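Local coordinates for twitching motility pilus retraction protein (Geobacter sulfurreducens PCA, PDB 5ZFQ), which probably hydrolyses ATP to drive retraction of type IV pili, working as the six-subunit motor behind twitching motility, at residues Arg149-Val154 / Ala280-Val285; Ala167-Lys172 / Leu249-Leu254; Ser210-Leu215 / Asp233-Glu238; Val226-Leu231 / Leu241-Thr246; Arg265-Phe270 / Pro276-Gln281. All blocks are in the same frame, centred on the assembly; numbering follows the deposited sequence.

Contact 1. Residues Arg149-Val154 / Ala280-Val285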
# COMPACT_ATOMS: atom_id res chain seq x y z
N ARG A 149 31.43 -25.48 -6.09
CA ARG A 149 30.18 -24.82 -6.50
C ARG A 149 29.08 -24.95 -5.48
O ARG A 149 29.22 -25.65 -4.49
CB ARG A 149 29.66 -25.43 -7.80
CG ARG A 149 30.49 -25.13 -8.98
CD ARG A 149 30.17 -26.12 -10.09
NE ARG A 149 30.86 -27.38 -9.90
CZ ARG A 149 32.18 -27.52 -10.04
NH1 ARG A 149 32.94 -26.45 -10.32
NH2 ARG A 149 32.74 -28.71 -9.87
N GLY A 150 27.96 -24.32 -5.77
CA GLY A 150 26.76 -24.58 -5.02
C GLY A 150 26.46 -23.58 -3.92
O GLY A 150 27.12 -22.56 -3.77
N LEU A 151 25.44 -23.91 -3.14
CA LEU A 151 24.98 -23.05 -2.06
C LEU A 151 25.31 -23.67 -0.72
O LEU A 151 25.00 -24.84 -0.48
CB LEU A 151 23.48 -22.82 -2.19
CG LEU A 151 22.83 -21.99 -1.10
CD1 LEU A 151 23.29 -20.50 -1.12
CD2 LEU A 151 21.33 -22.13 -1.26
N ILE A 152 25.94 -22.88 0.15
CA ILE A 152 26.26 -23.32 1.51
C ILE A 152 25.62 -22.38 2.53
O ILE A 152 25.78 -21.16 2.44
CB ILE A 152 27.78 -23.35 1.74
CG1 ILE A 152 28.46 -24.26 0.71
CG2 ILE A 152 28.10 -23.79 3.15
CD1 ILE A 152 29.89 -24.59 1.02
N LEU A 153 24.89 -22.94 3.49
CA LEU A 153 24.17 -22.10 4.46
C LEU A 153 24.71 -22.24 5.87
O LEU A 153 24.90 -23.34 6.37
CB LEU A 153 22.68 -22.43 4.46
CG LEU A 153 22.03 -22.18 3.10
CD1 LEU A 153 20.60 -22.68 3.03
CD2 LEU A 153 22.12 -20.69 2.78
N VAL A 154 24.99 -21.11 6.50
CA VAL A 154 25.29 -21.08 7.93
C VAL A 154 24.15 -20.36 8.63
O VAL A 154 23.98 -19.15 8.45
CB VAL A 154 26.61 -20.36 8.23
CG1 VAL A 154 26.99 -20.59 9.68
CG2 VAL A 154 27.70 -20.84 7.31
N ALA A 280 13.35 -27.72 -6.50
CA ALA A 280 14.15 -28.37 -7.55
C ALA A 280 15.52 -27.73 -7.60
O ALA A 280 16.53 -28.41 -7.71
CB ALA A 280 13.45 -28.28 -8.90
N GLN A 281 15.54 -26.40 -7.51
CA GLN A 281 16.77 -25.64 -7.43
C GLN A 281 17.60 -26.01 -6.21
O GLN A 281 18.82 -26.27 -6.31
CB GLN A 281 16.47 -24.15 -7.39
CG GLN A 281 16.46 -23.49 -8.75
CD GLN A 281 15.89 -22.10 -8.69
OE1 GLN A 281 14.78 -21.90 -8.19
NE2 GLN A 281 16.65 -21.12 -9.17
N LEU A 282 16.95 -26.02 -5.04
CA LEU A 282 17.65 -26.32 -3.81
C LEU A 282 18.27 -27.70 -3.87
O LEU A 282 19.39 -27.91 -3.40
CB LEU A 282 16.72 -26.23 -2.62
CG LEU A 282 16.58 -24.91 -1.89
CD1 LEU A 282 15.45 -25.03 -0.87
CD2 LEU A 282 17.89 -24.53 -1.23
N SER A 283 17.52 -28.65 -4.45
CA SER A 283 17.97 -30.03 -4.47
C SER A 283 19.24 -30.13 -5.29
O SER A 283 20.12 -30.94 -5.00
CB SER A 283 16.88 -30.98 -5.02
OG SER A 283 16.47 -30.65 -6.34
N PHE A 284 19.34 -29.26 -6.29
CA PHE A 284 20.47 -29.25 -7.21
C PHE A 284 21.72 -28.56 -6.62
O PHE A 284 22.83 -29.10 -6.71
CB PHE A 284 20.05 -28.59 -8.54
CG PHE A 284 21.18 -28.35 -9.50
CD1 PHE A 284 22.20 -29.29 -9.66
CD2 PHE A 284 21.21 -27.19 -10.26
CE1 PHE A 284 23.26 -29.08 -10.55
CE2 PHE A 284 22.26 -26.97 -11.16
CZ PHE A 284 23.28 -27.92 -11.30
N VAL A 285 21.53 -27.38 -6.01
CA VAL A 285 22.66 -26.51 -5.70
C VAL A 285 23.12 -26.56 -4.23
O VAL A 285 24.27 -26.20 -3.93
CB VAL A 285 22.36 -25.02 -6.07
CG1 VAL A 285 21.89 -24.88 -7.51
CG2 VAL A 285 21.36 -24.41 -5.11
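L151 and V285 meet first through their backbones: the amide N of L151 donates to V285 O at 2.7 Å. The bond is nearly straight (167° at the hydrogen), and the donor stands above the carbonyl plane rather than in it. V285 closes helix 275-285, and L151 also shares backbone bonds with E287 on strand 286-296, so the exchange begins the parallel pairing of two strands of the central sheet just as the helix gives way to strand. Just upstream, G150 has its CA near V285 O, at 3.2 Å. Its phi of 98°, with the extended psi beside it, is readily tolerated by glycine, because a side chain would crowd the preceding carbonyl of R149.

The apolar contacts are few. L151 CB lies 3.9 Å from V285 CG2, one methyl against the root of the leucine. Farther out, a chi1 of 177° extends the leucine trans to its own nitrogen, and its CD2 meets L282 CD2 at 4.2 Å, the two side chains slanting past each other. Strand and helix axes pass 7.9 Å apart, nearly perpendicular, and A244 of helix 234-245 touches both L151 and V285.

Within the helix, A280 O receives two donors from the same face of its plane: S283 OG, at 2.6 Å, and the amide of F284.

Chemically, the contact gives a carbonyl at the end of the helix, where the chain passes directly into strand 286-296, a strand amide as its partner, and sets apolar side chains beside that buried polar bond.

Contact 2. Residues Ala167-Lys172 / Leu249-Leu254; sequences AAIIDK and LCLATL
Helix 162-176 packs against strand 249-254, and between segments 167-172 and 249-254 there is no backbone bond, the closest CA atoms being those of I170 and L251, 9.0 Å apart. Side chains bridge that interval, and one methyl does most of the work: L251 CD1 reaches from the strand to the helix and comes against two consecutive isoleucines. I170 offers CG1, 3.7 Å from L251 CD1, with its own CD1 a little farther along. I169 presents the branch methyl CG2, which lies 3.9 Å from L251 CD1. Both isoleucines slant across the leucine rather than lying alongside it. In I169, chi1 of -75° sends CG1 off beside the backbone N and leaves CG2 as the branch that touches; in I170 a similar torsion turns the longer CG1-CD1 arm to the leucine instead.

This is the layering of a RecA-like core, a parallel sheet covered by helices. Helix 162-176 directly follows a glycine-rich loop consistent with a P-loop (Walker A), so that L251 packs on the helix that such a loop feeds. L166 from the same helix, I152 from strand 150-155 and L227 from strand 225-230 also touch L251, adding further apolar neighbours. Farther round the helix, the charges point elsewhere: D171 OD1 forms a salt bridge with K195, and K172 NZ pairs with E176, one turn later. Two residues farther along the strand, T253 OG1 is hydrogen-bonded to V154 O on the neighbouring strand.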
# COMPACT_ATOMS: atom_id res chain seq x y z
N ALA A 167 33.98 -16.49 8.43
CA ALA A 167 35.32 -15.96 8.36
C ALA A 167 36.35 -17.06 8.11
O ALA A 167 37.23 -16.92 7.26
CB ALA A 167 35.66 -15.21 9.64
N ALA A 168 36.24 -18.16 8.85
CA ALA A 168 37.22 -19.23 8.75
C ALA A 168 37.15 -19.92 7.39
O ALA A 168 38.16 -20.29 6.80
CB ALA A 168 37.01 -20.23 9.87
N ILE A 169 35.92 -20.09 6.91
CA ILE A 169 35.68 -20.68 5.60
C ILE A 169 36.30 -19.81 4.49
O ILE A 169 37.01 -20.32 3.61
CB ILE A 169 34.17 -20.86 5.34
CG1 ILE A 169 33.65 -22.06 6.14
CG2 ILE A 169 33.92 -21.07 3.86
CD1 ILE A 169 32.13 -22.14 6.22
N ILE A 170 36.04 -18.51 4.56
CA ILE A 170 36.54 -17.61 3.53
C ILE A 170 38.05 -17.52 3.58
O ILE A 170 38.71 -17.51 2.53
CB ILE A 170 35.90 -16.21 3.67
CG1 ILE A 170 34.44 -16.28 3.20
CG2 ILE A 170 36.65 -15.19 2.84
CD1 ILE A 170 33.55 -15.24 3.79
N ASP A 171 38.61 -17.49 4.79
CA ASP A 171 40.05 -17.47 4.97
C ASP A 171 40.70 -18.67 4.28
O ASP A 171 41.73 -18.54 3.61
CB ASP A 171 40.42 -17.46 6.45
CG ASP A 171 41.92 -17.35 6.68
OD1 ASP A 171 42.60 -16.52 6.03
OD2 ASP A 171 42.43 -18.12 7.51
N LYS A 172 40.09 -19.84 4.47
CA LYS A 172 40.61 -21.06 3.88
C LYS A 172 40.54 -20.99 2.35
O LYS A 172 41.47 -21.43 1.66
CB LYS A 172 39.84 -22.27 4.39
CG LYS A 172 40.31 -23.58 3.77
CD LYS A 172 39.41 -24.76 4.15
CE LYS A 172 39.94 -26.08 3.58
NZ LYS A 172 41.29 -26.48 4.12
N LEU A 249 30.27 -20.31 -5.96
CA LEU A 249 30.04 -20.79 -4.62
C LEU A 249 29.37 -19.66 -3.83
O LEU A 249 29.94 -18.56 -3.68
CB LEU A 249 31.34 -21.24 -3.96
CG LEU A 249 31.19 -21.77 -2.52
CD1 LEU A 249 30.44 -23.10 -2.46
CD2 LEU A 249 32.54 -21.90 -1.82
N CYS A 250 28.16 -19.92 -3.36
CA CYS A 250 27.44 -18.92 -2.59
C CYS A 250 27.39 -19.27 -1.10
O CYS A 250 26.86 -20.31 -0.71
CB CYS A 250 26.02 -18.75 -3.14
SG CYS A 250 25.09 -17.43 -2.31
N LEU A 251 27.97 -18.40 -0.28
CA LEU A 251 27.86 -18.52 1.17
C LEU A 251 26.75 -17.62 1.64
O LEU A 251 26.68 -16.46 1.22
CB LEU A 251 29.18 -18.14 1.88
CG LEU A 251 30.37 -18.98 1.43
CD1 LEU A 251 31.67 -18.46 2.00
CD2 LEU A 251 30.15 -20.48 1.76
N ALA A 252 25.87 -18.14 2.48
CA ALA A 252 24.75 -17.33 2.94
C ALA A 252 24.23 -17.77 4.31
O ALA A 252 24.57 -18.85 4.80
CB ALA A 252 23.61 -17.37 1.90
N THR A 253 23.45 -16.89 4.88
CA THR A 253 22.94 -16.95 6.22
C THR A 253 21.41 -16.88 6.35
O THR A 253 20.74 -16.27 5.58
CB THR A 253 23.63 -15.78 6.98
OG1 THR A 253 24.84 -16.22 7.53
CG2 THR A 253 22.83 -15.16 8.06
N LEU A 254 20.90 -17.52 7.36
CA LEU A 254 19.50 -17.51 7.73
C LEU A 254 19.39 -17.62 9.23
O LEU A 254 20.21 -18.24 9.85
CB LEU A 254 18.79 -18.72 7.15
CG LEU A 254 17.93 -18.52 5.94
CD1 LEU A 254 16.94 -19.64 5.82
CD2 LEU A 254 17.19 -17.22 6.11

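Contact 3. Residues Ser210-Leu215 / Asp233-Glu238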
# COMPACT_ATOMS: atom_id res chain seq x y z
N SER A 210 22.44 -1.13 0.49
CA SER A 210 21.55 -2.23 0.82
C SER A 210 22.02 -3.52 0.19
O SER A 210 22.79 -3.51 -0.79
CB SER A 210 20.12 -1.93 0.34
OG SER A 210 20.05 -1.80 -1.07
N PHE A 211 21.54 -4.63 0.73
CA PHE A 211 21.72 -5.91 0.07
C PHE A 211 21.14 -5.88 -1.35
O PHE A 211 21.69 -6.48 -2.27
CB PHE A 211 21.07 -7.03 0.86
CG PHE A 211 21.82 -7.42 2.08
CD1 PHE A 211 22.94 -8.26 1.97
CD2 PHE A 211 21.42 -6.97 3.34
CE1 PHE A 211 23.66 -8.63 3.09
CE2 PHE A 211 22.13 -7.34 4.48
CZ PHE A 211 23.25 -8.17 4.36
N LYS A 212 20.02 -5.18 -1.51
CA LYS A 212 19.33 -5.11 -2.79
C LYS A 212 20.21 -4.43 -3.84
O LYS A 212 20.35 -4.93 -4.96
CB LYS A 212 17.99 -4.38 -2.64
CG LYS A 212 17.23 -4.13 -3.94
CD LYS A 212 16.56 -2.73 -3.94
CE LYS A 212 16.59 -2.06 -5.32
NZ LYS A 212 17.97 -1.61 -5.70
N ASN A 213 20.80 -3.29 -3.48
CA ASN A 213 21.73 -2.59 -4.37
C ASN A 213 22.95 -3.46 -4.70
O ASN A 213 23.30 -3.63 -5.86
CB ASN A 213 22.20 -1.26 -3.74
CG ASN A 213 21.26 -0.09 -4.03
OD1 ASN A 213 20.12 -0.28 -4.49
ND2 ASN A 213 21.73 1.13 -3.74
N ALA A 214 23.58 -4.02 -3.68
CA ALA A 214 24.82 -4.74 -3.88
C ALA A 214 24.61 -6.03 -4.70
O ALA A 214 25.52 -6.49 -5.40
CB ALA A 214 25.45 -5.06 -2.54
N LEU A 215 23.42 -6.60 -4.62
CA LEU A 215 23.15 -7.83 -5.36
C LEU A 215 22.70 -7.55 -6.80
O LEU A 215 22.83 -8.40 -7.68
CB LEU A 215 22.08 -8.65 -4.64
CG LEU A 215 22.61 -9.39 -3.43
CD1 LEU A 215 21.45 -10.03 -2.68
CD2 LEU A 215 23.62 -10.43 -3.89
N ASP A 233 14.94 -11.52 1.84
CA ASP A 233 13.87 -11.31 0.88
C ASP A 233 13.68 -12.49 -0.05
O ASP A 233 14.46 -13.44 -0.02
CB ASP A 233 14.18 -10.09 0.04
CG ASP A 233 14.84 -9.00 0.83
OD1 ASP A 233 14.14 -8.28 1.58
OD2 ASP A 233 16.08 -8.89 0.73
N LEU A 234 12.67 -12.41 -0.90
CA LEU A 234 12.56 -13.34 -2.02
C LEU A 234 13.66 -13.02 -3.03
O LEU A 234 14.20 -13.92 -3.70
CB LEU A 234 11.18 -13.25 -2.69
CG LEU A 234 9.99 -13.78 -1.89
CD1 LEU A 234 8.67 -13.46 -2.59
CD2 LEU A 234 10.12 -15.27 -1.69
N GLU A 235 13.99 -11.74 -3.12
CA GLU A 235 14.97 -11.24 -4.07
C GLU A 235 16.39 -11.74 -3.77
O GLU A 235 17.11 -12.18 -4.68
CB GLU A 235 14.94 -9.71 -4.10
CG GLU A 235 15.85 -9.12 -5.16
CD GLU A 235 15.51 -7.67 -5.49
OE1 GLU A 235 14.36 -7.24 -5.21
OE2 GLU A 235 16.39 -6.97 -6.05
N THR A 236 16.79 -11.65 -2.50
CA THR A 236 18.11 -12.10 -2.07
C THR A 236 18.28 -13.62 -2.25
O THR A 236 19.31 -14.08 -2.74
CB THR A 236 18.38 -11.70 -0.59
OG1 THR A 236 18.36 -10.27 -0.46
CG2 THR A 236 19.73 -12.23 -0.11
N ILE A 237 17.26 -14.39 -1.86
CA ILE A 237 17.28 -15.83 -2.06
C ILE A 237 17.46 -16.20 -3.54
O ILE A 237 18.24 -17.11 -3.90
CB ILE A 237 16.00 -16.48 -1.52
CG1 ILE A 237 15.91 -16.30 -0.01
CG2 ILE A 237 15.94 -17.96 -1.82
CD1 ILE A 237 14.66 -16.93 0.56
N GLU A 238 16.75 -15.47 -4.39
CA GLU A 238 16.78 -15.70 -5.83
C GLU A 238 18.13 -15.36 -6.41
O GLU A 238 18.54 -15.95 -7.41
CB GLU A 238 15.70 -14.86 -6.52
CG GLU A 238 14.49 -15.65 -6.96
CD GLU A 238 13.37 -14.72 -7.39
OE1 GLU A 238 13.60 -13.49 -7.36
OE2 GLU A 238 12.27 -15.21 -7.74
O HOH W 1 19.12 -7.21 -6.03
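L215 and T236 carry the apolar heart of this contact: L215 CD1 sits 3.8 Å from T236 CG2 and about equally close to OG1, the leucine crossing the threonine at roughly a right angle. On the solvent side, K212 CG lies 3.6 Å from E235 OE2, a contact of the lysine's aliphatic part and not of its charge, since K212 NZ remains 5.6 Å from that oxygen. A water joins the same two residues, donating to K212 O at 2.8 Å and to E235 OE2 at 2.7 Å.

The short helical segments approach to 10.3 Å between axes and cross at 32°. Both helices cover one face of the central sheet, where V228 of strand 225-230 touches L215 as well as T236; helix 234-245 is the crossover helix of the beta-alpha-beta unit that this strand begins.

A second shell fixes the first. T236 OG1 donates to the anti lone pair of D233 OD2 at 2.9 Å, so the residue just ahead of the helix holds the threonine's rotation instead of capping a backbone amide. A chi1 of -62° puts OG1 anti to the carbonyl carbon and CG2 anti to the backbone N, both beside L215 CD1. Replacing T236 with an alanine would probably strip D233 OD2 of this donor and open a gap beside L215 CD1. The other helix start is capped, S210 OG accepting from N213 N at 2.9 Å. K212 NZ bends back to N213 OD1, in the plane of that carbonyl, which explains why the lysine's end leads away from E235. N213 packs on E94 of a neighbouring subunit.

Contact 4. Residues Val226-Leu231 / Leu241-Thr246; sequences VLVGEL and LTLAET
No ring, amide or carboxylate takes part where V226 and V228 meet L243, so there are no faces or edges to assign and only methyl branches touch. L243 straddles V226 with both of its tips. Its CD2 comes within 3.8 Å of V226 CG2, while L243 CD1 lies 4.0 Å from V226 CB and nearly as close to both valine methyls. The two side chains cross at about a right angle, the leucine fork set over the valine fork. With chi1 at -76°, CG of L243 stands opposite its carbonyl carbon, and from there the fork reaches the strand. V228, two residues along and on the same side of it, adds a looser touch, V228 CG2 to L243 CD1 at 4.2 Å.

Strand 225-230, helix 234-245 and strand 249-254 form a beta-alpha-beta crossover, and L243 lies near the end of its helix, packed back onto the first strand of the unit. L219 touches the leucine too, and I218 touches V226. At the helix end T246 OG1 donates to T242 O at 2.7 Å, and H248 ND1 is hydrogen-bonded to L243 O. T242 OG1 binds H255 NE2 of a neighbouring subunit.

The chemistry divides cleanly: between strand and helix nothing but hydrocarbon shape and burial sets the fit, whereas the hydrogen bonds lie elsewhere, among them those that finish the helix and one that joins it to the next subunit.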
# COMPACT_ATOMS: atom_id res chain seq x y z
N VAL A 226 30.83 -15.77 -3.37
CA VAL A 226 30.03 -14.64 -2.87
C VAL A 226 29.42 -14.93 -1.51
O VAL A 226 28.63 -15.86 -1.38
CB VAL A 226 28.86 -14.27 -3.81
CG1 VAL A 226 28.11 -13.04 -3.26
CG2 VAL A 226 29.30 -14.09 -5.23
N LEU A 227 29.76 -14.13 -0.51
CA LEU A 227 29.08 -14.20 0.77
C LEU A 227 27.93 -13.20 0.75
O LEU A 227 28.13 -11.98 0.69
CB LEU A 227 30.03 -13.92 1.93
CG LEU A 227 29.38 -13.66 3.30
CD1 LEU A 227 28.50 -14.84 3.72
CD2 LEU A 227 30.44 -13.36 4.36
N VAL A 228 26.72 -13.74 0.78
CA VAL A 228 25.51 -12.97 0.49
C VAL A 228 24.85 -12.43 1.75
O VAL A 228 24.02 -11.52 1.68
CB VAL A 228 24.53 -13.83 -0.35
CG1 VAL A 228 23.08 -13.63 0.04
CG2 VAL A 228 24.73 -13.57 -1.83
N GLY A 229 25.17 -12.98 2.91
CA GLY A 229 24.55 -12.49 4.11
C GLY A 229 23.18 -13.09 4.27
O GLY A 229 22.87 -14.06 3.63
N GLU A 230 22.35 -12.51 5.11
CA GLU A 230 21.03 -13.04 5.37
C GLU A 230 20.09 -13.07 4.23
O GLU A 230 19.95 -12.13 3.51
CB GLU A 230 20.34 -12.26 6.51
CG GLU A 230 19.03 -12.87 7.00
CD GLU A 230 18.58 -12.37 8.38
OE1 GLU A 230 18.07 -11.25 8.49
OE2 GLU A 230 18.74 -13.10 9.37
N LEU A 231 19.40 -14.18 4.09
CA LEU A 231 18.43 -14.31 3.07
C LEU A 231 17.13 -13.66 3.54
O LEU A 231 16.16 -14.32 3.83
CB LEU A 231 18.20 -15.78 2.75
CG LEU A 231 19.40 -16.56 2.22
CD1 LEU A 231 19.00 -17.90 1.68
CD2 LEU A 231 20.15 -15.80 1.16
N LEU A 241 20.46 -18.31 -5.17
CA LEU A 241 20.17 -19.50 -5.96
C LEU A 241 20.78 -19.38 -7.36
O LEU A 241 21.28 -20.36 -7.92
CB LEU A 241 18.67 -19.73 -6.06
CG LEU A 241 18.07 -20.19 -4.73
CD1 LEU A 241 16.54 -20.13 -4.73
CD2 LEU A 241 18.60 -21.59 -4.38
N THR A 242 20.74 -18.17 -7.89
CA THR A 242 21.23 -17.89 -9.21
C THR A 242 22.75 -18.07 -9.26
O THR A 242 23.28 -18.74 -10.15
CB THR A 242 20.83 -16.48 -9.64
OG1 THR A 242 19.40 -16.44 -9.76
CG2 THR A 242 21.49 -16.04 -10.95
N LEU A 243 23.43 -17.50 -8.28
CA LEU A 243 24.87 -17.65 -8.18
C LEU A 243 25.23 -19.14 -8.09
O LEU A 243 26.10 -19.64 -8.82
CB LEU A 243 25.40 -16.86 -6.97
CG LEU A 243 25.48 -15.33 -7.16
CD1 LEU A 243 25.41 -14.59 -5.86
CD2 LEU A 243 26.76 -14.96 -7.86
N ALA A 244 24.50 -19.86 -7.24
CA ALA A 244 24.76 -21.26 -6.96
C ALA A 244 24.49 -22.16 -8.16
O ALA A 244 25.21 -23.13 -8.38
CB ALA A 244 23.94 -21.73 -5.75
N GLU A 245 23.45 -21.84 -8.93
CA GLU A 245 23.10 -22.58 -10.15
C GLU A 245 24.11 -22.42 -11.29
O GLU A 245 24.18 -23.27 -12.17
CB GLU A 245 21.74 -22.14 -10.69
CG GLU A 245 20.56 -23.02 -10.33
CD GLU A 245 19.29 -22.55 -11.03
OE1 GLU A 245 18.75 -21.49 -10.62
OE2 GLU A 245 18.83 -23.23 -11.99
N THR A 246 24.86 -21.32 -11.27
CA THR A 246 25.69 -20.96 -12.40
C THR A 246 27.19 -21.03 -12.09
O THR A 246 27.99 -20.24 -12.61
CB THR A 246 25.34 -19.55 -12.90
OG1 THR A 246 25.40 -18.61 -11.81
CG2 THR A 246 23.94 -19.55 -13.51

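Contact 5. Residues Arg265-Phe270 / Pro276-Gln281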
# COMPACT_ATOMS: atom_id res chain seq x y z
N ARG A 265 11.97 -22.80 5.30
CA ARG A 265 11.96 -21.34 5.23
C ARG A 265 12.34 -20.80 3.85
O ARG A 265 11.78 -19.80 3.41
CB ARG A 265 12.90 -20.75 6.28
CG ARG A 265 12.89 -19.22 6.36
CD ARG A 265 11.55 -18.70 6.73
NE ARG A 265 10.97 -19.53 7.77
CZ ARG A 265 11.30 -19.46 9.07
NH1 ARG A 265 12.20 -18.58 9.48
NH2 ARG A 265 10.72 -20.29 9.95
N ILE A 266 13.29 -21.45 3.18
CA ILE A 266 13.67 -21.06 1.82
C ILE A 266 12.46 -21.16 0.87
O ILE A 266 12.24 -20.29 0.02
CB ILE A 266 14.81 -21.92 1.26
CG1 ILE A 266 16.07 -21.79 2.12
CG2 ILE A 266 15.10 -21.58 -0.19
CD1 ILE A 266 16.64 -20.42 2.11
N VAL A 267 11.67 -22.21 1.04
CA VAL A 267 10.57 -22.51 0.13
C VAL A 267 9.34 -21.68 0.45
O VAL A 267 8.74 -21.08 -0.43
CB VAL A 267 10.18 -24.02 0.20
CG1 VAL A 267 9.04 -24.32 -0.74
CG2 VAL A 267 11.38 -24.91 -0.09
N ASP A 268 8.98 -21.68 1.73
CA ASP A 268 7.68 -21.20 2.16
C ASP A 268 7.43 -19.71 1.93
O ASP A 268 6.29 -19.28 1.93
CB ASP A 268 7.48 -21.55 3.65
CG ASP A 268 7.31 -23.06 3.89
OD1 ASP A 268 7.07 -23.80 2.90
OD2 ASP A 268 7.40 -23.50 5.06
N VAL A 269 8.49 -18.93 1.72
CA VAL A 269 8.33 -17.48 1.55
C VAL A 269 7.89 -17.13 0.13
O VAL A 269 7.42 -16.02 -0.13
CB VAL A 269 9.64 -16.71 1.86
CG1 VAL A 269 9.93 -16.72 3.37
CG2 VAL A 269 10.79 -17.30 1.07
N PHE A 270 8.06 -18.10 -0.76
CA PHE A 270 7.69 -18.00 -2.17
C PHE A 270 6.22 -18.34 -2.42
O PHE A 270 5.64 -19.16 -1.70
CB PHE A 270 8.54 -18.94 -3.03
CG PHE A 270 9.92 -18.46 -3.27
CD1 PHE A 270 10.18 -17.55 -4.30
CD2 PHE A 270 10.98 -18.92 -2.50
CE1 PHE A 270 11.47 -17.09 -4.54
CE2 PHE A 270 12.27 -18.47 -2.73
CZ PHE A 270 12.52 -17.55 -3.75
N PRO A 276 7.52 -25.61 -6.18
CA PRO A 276 8.14 -26.72 -6.92
C PRO A 276 9.44 -26.36 -7.68
O PRO A 276 10.31 -27.22 -7.79
CB PRO A 276 7.04 -27.13 -7.90
CG PRO A 276 5.80 -26.82 -7.19
CD PRO A 276 6.08 -25.53 -6.46
N GLN A 277 9.57 -25.13 -8.18
CA GLN A 277 10.83 -24.73 -8.82
C GLN A 277 11.98 -24.62 -7.79
O GLN A 277 13.09 -25.14 -8.00
CB GLN A 277 10.70 -23.40 -9.55
CG GLN A 277 12.05 -23.01 -10.16
CD GLN A 277 12.14 -21.59 -10.67
OE1 GLN A 277 11.24 -20.78 -10.48
NE2 GLN A 277 13.24 -21.27 -11.34
N VAL A 278 11.69 -23.92 -6.70
CA VAL A 278 12.70 -23.56 -5.72
C VAL A 278 13.25 -24.80 -5.03
O VAL A 278 14.45 -24.91 -4.80
CB VAL A 278 12.14 -22.55 -4.71
CG1 VAL A 278 12.90 -22.61 -3.38
CG2 VAL A 278 12.18 -21.15 -5.31
N ARG A 279 12.36 -25.74 -4.74
CA ARG A 279 12.77 -27.04 -4.23
C ARG A 279 13.67 -27.80 -5.21
O ARG A 279 14.64 -28.46 -4.80
CB ARG A 279 11.53 -27.88 -3.91
CG ARG A 279 10.79 -27.48 -2.65
CD ARG A 279 9.85 -28.60 -2.24
NE ARG A 279 8.93 -28.93 -3.33
CZ ARG A 279 7.69 -28.47 -3.40
NH1 ARG A 279 7.24 -27.66 -2.44
NH2 ARG A 279 6.90 -28.81 -4.42
N ALA A 280 13.35 -27.72 -6.50
CA ALA A 280 14.15 -28.37 -7.55
C ALA A 280 15.52 -27.73 -7.60
O ALA A 280 16.53 -28.41 -7.71
CB ALA A 280 13.45 -28.28 -8.90
N GLN A 281 15.54 -26.40 -7.51
CA GLN A 281 16.77 -25.64 -7.43
C GLN A 281 17.60 -26.01 -6.21
O GLN A 281 18.82 -26.27 -6.31
CB GLN A 281 16.47 -24.15 -7.39
CG GLN A 281 16.46 -23.49 -8.75
CD GLN A 281 15.89 -22.10 -8.69
OE1 GLN A 281 14.78 -21.90 -8.19
NE2 GLN A 281 16.65 -21.12 -9.17
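V278 is the bump of this contact, and I266, V267 and F270 form the hollow that receives it. Its chi1 of 155° puts CG1 anti to the backbone N and CG2 anti to the carbonyl carbon, sending the two methyls to different partners: CG1 points into the helix side of the hollow, 4.0 Å from I266 CG2 and slightly farther from V267, while CG2 settles over the middle of the F270 ring. There it makes a CH-pi contact, V278 CG2 standing 3.7 Å from the centroid of F270 and only 12° off the ring normal. The ring edge faces I266 O and V267 O, both in its plane. A turn brings the phenylalanine round, F270 N donating to V267 O.

Beside it, V267 CG2 rests 3.7 Å from R279 CG, its valine fork set against the root of the arginine. The guanidinium folds back so that P276 N lies over one of its faces.

Helix 259-268 and helix 275-285 are successive helices joined by a short loop, with L234, I237 and E238 of helix 234-245 also touching F270. The second helix reaches another subunit, Q277 bonding to H255 and R265 of that neighbour. An alanine in place of F270 is likely to leave V278 CG2 without its aromatic floor and open a gap toward I237.

A methyl over the ring and carbonyl oxygens at its edge are consistent with an electron-rich face and a weakly positive edge.

In the fold
The central sheet ties the contacts together. Strands 150-155, 249-254 and 225-230 lie side by side in it, joined by backbone bonds such as I152 N to C250 O (2.9 Å) and L251 N to V226 O (2.8 Å). Contact 2 covers one face, next to the probable P-loop; contacts 1, 3 and 4 belong to the other. Contacts 3 and 4 share helix 234-245, their centres about 9 Å apart, and contacts 1 and 5 share helix 275-285, about 11 Å apart. E245 OE1 to Q281 NE2, 2.6 Å, links the two helices. Contact 5 lies about 22 Å from contact 2 between centres, yet L254 CD1 meets I266 CD1 at 3.8 Å.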